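PDB 4ZZ7: methylmalonate-semialdehyde dehydrogenase from Oceanimonas doudoroffii, which catalyses the NAD- and coenzyme A-dependent oxidation of methylmalonate semialdehyde, probably to propionyl-CoA, as an enzyme of the aldehyde dehydrogenase family. Local coordinates for residues P163-C168 with R472-R477. Numbering follows the deposited sequence.
Sequences PMAIVC and RFYTKR
Ala165 sets its methyl group over the middle of the Tyr474 ring, CB lying 3.6 Å from the ring centroid and only 9° off the normal, a CH-pi contact. The same ring also meets the helix backbone: Tyr474 CD2 comes within 3.5 Å of Ala165 CA. Met164 approaches differently, its CG near the ring plane at the edge, 4.0 Å from Tyr474 CD2; CG lies anti to its backbone N (chi1 179°), and the bent chain beyond leads away. One turn on, Cys168 brings its CB to 4.0 Å from Thr475 CG2. Tyr474 is the first residue to leave helical geometry after helix 467-473, strand 475-483 follows, and Thr475 OG1 bonds back to Val471 O of that helix. The far end of the ring is tethered by a hydrogen bond between Tyr474 OH and Ser224 OG, while Asn170 ND2 bridges Ala165 O and Tyr474 O. The contact thus joins the end of helix 156-167, in the nucleotide-binding part of the fold, to the turn that links helix 467-473 with the C-terminal strand. Across the interface the attraction is apolar and CH-pi; polar anchoring comes from Asn170 and Ser224, which hold the buried tyrosine at both ends.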
loop_
_atom_site.group_PDB
_atom_site.type_symbol
_atom_site.label_atom_id
_atom_site.label_comp_id
_atom_site.label_asym_id
_atom_site.label_seq_id
_atom_site.Cartn_x
_atom_site.Cartn_y
_atom_site.Cartn_z
ATOM N N PRO A 163 11.895 17.306 -9.182
ATOM C CA PRO A 163 11.117 16.370 -9.987
ATOM C C PRO A 163 9.854 15.945 -9.241
ATOM O O PRO A 163 8.761 16.150 -9.737
ATOM C CB PRO A 163 12.083 15.202 -10.200
ATOM C CG PRO A 163 13.412 15.849 -10.179
ATOM C CD PRO A 163 13.307 16.904 -9.109
ATOM N N MET A 164 10.015 15.435 -8.027
ATOM C CA MET A 164 8.884 14.852 -7.299
ATOM C C MET A 164 7.914 15.944 -6.869
ATOM O O MET A 164 6.700 15.750 -6.934
ATOM C CB MET A 164 9.341 14.045 -6.072
ATOM C CG MET A 164 8.192 13.434 -5.255
ATOM S SD MET A 164 7.156 12.280 -6.176
ATOM C CE MET A 164 8.295 10.913 -6.287
ATOM N N ALA A 165 8.442 17.084 -6.435
ATOM C CA ALA A 165 7.599 18.177 -5.986
ATOM C C ALA A 165 6.716 18.667 -7.128
ATOM O O ALA A 165 5.509 18.877 -6.945
ATOM C CB ALA A 165 8.452 19.300 -5.436
ATOM N N ILE A 166 7.315 18.819 -8.308
ATOM C CA ILE A 166 6.604 19.359 -9.467
ATOM C C ILE A 166 5.537 18.370 -9.921
ATOM O O ILE A 166 4.372 18.712 -10.070
ATOM C CB ILE A 166 7.564 19.701 -10.616
ATOM C CG1 ILE A 166 8.321 20.987 -10.270
ATOM C CG2 ILE A 166 6.814 19.895 -11.920
ATOM C CD1 ILE A 166 9.550 21.246 -11.110
ATOM N N VAL A 167 5.931 17.124 -10.097
ATOM C CA VAL A 167 5.004 16.115 -10.575
ATOM C C VAL A 167 3.845 15.935 -9.587
ATOM O O VAL A 167 2.750 15.562 -9.999
ATOM C CB VAL A 167 5.739 14.787 -10.863
ATOM C CG1 VAL A 167 5.766 13.861 -9.640
ATOM C CG2 VAL A 167 5.114 14.093 -12.047
ATOM N N CYS A 168 4.086 16.206 -8.298
ATOM C CA CYS A 168 3.013 16.248 -7.288
ATOM C C CYS A 168 2.004 17.472 -7.330
ATOM O O CYS A 168 1.110 17.610 -6.449
ATOM C CB CYS A 168 3.637 16.134 -5.909
ATOM S SG CYS A 168 4.224 14.467 -5.579
ATOM N N ARG A 472 4.694 12.344 0.256
ATOM C CA ARG A 472 3.981 12.806 1.448
ATOM C C ARG A 472 4.402 14.181 1.959
ATOM O O ARG A 472 3.587 14.905 2.576
ATOM C CB ARG A 472 4.097 11.774 2.566
ATOM C CG ARG A 472 3.397 10.485 2.205
ATOM C CD ARG A 472 1.885 10.644 2.045
ATOM N NE ARG A 472 1.245 10.628 3.362
ATOM C CZ ARG A 472 0.822 11.702 4.042
ATOM N NH1 ARG A 472 0.925 12.962 3.554
ATOM N NH2 ARG A 472 0.273 11.519 5.235
ATOM N N PHE A 473 5.661 14.533 1.719
ATOM C CA PHE A 473 6.148 15.839 2.119
ATOM C C PHE A 473 5.685 16.906 1.169
ATOM O O PHE A 473 5.372 18.009 1.611
ATOM C CB PHE A 473 7.657 15.887 2.207
ATOM C CG PHE A 473 8.165 17.212 2.692
ATOM C CD1 PHE A 473 8.096 17.541 4.039
ATOM C CD2 PHE A 473 8.674 18.142 1.805
ATOM C CE1 PHE A 473 8.555 18.758 4.493
ATOM C CE2 PHE A 473 9.125 19.373 2.248
ATOM C CZ PHE A 473 9.067 19.679 3.590
ATOM N N TYR A 474 5.651 16.575 -0.126
ATOM C CA TYR A 474 5.226 17.524 -1.152
ATOM C C TYR A 474 3.720 17.534 -1.381
ATOM O O TYR A 474 3.252 18.179 -2.309
ATOM C CB TYR A 474 5.989 17.296 -2.469
ATOM C CG TYR A 474 7.469 17.525 -2.341
ATOM C CD1 TYR A 474 7.953 18.610 -1.661
ATOM C CD2 TYR A 474 8.388 16.666 -2.927
ATOM C CE1 TYR A 474 9.305 18.823 -1.535
ATOM C CE2 TYR A 474 9.741 16.879 -2.812
ATOM C CZ TYR A 474 10.186 17.968 -2.105
ATOM O OH TYR A 474 11.516 18.255 -1.929
ATOM N N THR A 475 2.957 16.844 -0.546
ATOM C CA THR A 475 1.497 16.990 -0.598
ATOM C C THR A 475 0.868 17.181 0.769
ATOM O O THR A 475 1.532 16.986 1.801
ATOM C CB THR A 475 0.823 15.758 -1.217
ATOM O OG1 THR A 475 1.029 14.627 -0.359
ATOM C CG2 THR A 475 1.351 15.510 -2.638
ATOM N N LYS A 476 -0.418 17.544 0.761
ATOM C CA LYS A 476 -1.212 17.599 2.002
ATOM C C LYS A 476 -2.455 16.713 1.938
ATOM O O LYS A 476 -3.162 16.655 0.926
ATOM C CB LYS A 476 -1.563 19.027 2.420
ATOM C CG LYS A 476 -1.928 19.933 1.287
ATOM C CD LYS A 476 -2.197 21.321 1.799
ATOM C CE LYS A 476 -2.646 22.221 0.648
ATOM N NZ LYS A 476 -3.076 23.576 1.108
ATOM N N ARG A 477 -2.683 16.007 3.040
ATOM C CA ARG A 477 -3.766 15.054 3.151
ATOM C C ARG A 477 -5.094 15.755 3.329
ATOM O O ARG A 477 -5.271 16.597 4.203
ATOM C CB ARG A 477 -3.537 14.135 4.325
ATOM C CG ARG A 477 -4.666 13.162 4.519
ATOM C CD ARG A 477 -4.538 12.425 5.832
ATOM N NE ARG A 477 -3.523 11.384 5.750
ATOM C CZ ARG A 477 -3.729 10.146 5.316
ATOM N NH1 ARG A 477 -4.932 9.730 4.918
ATOM N NH2 ARG A 477 -2.716 9.302 5.291
#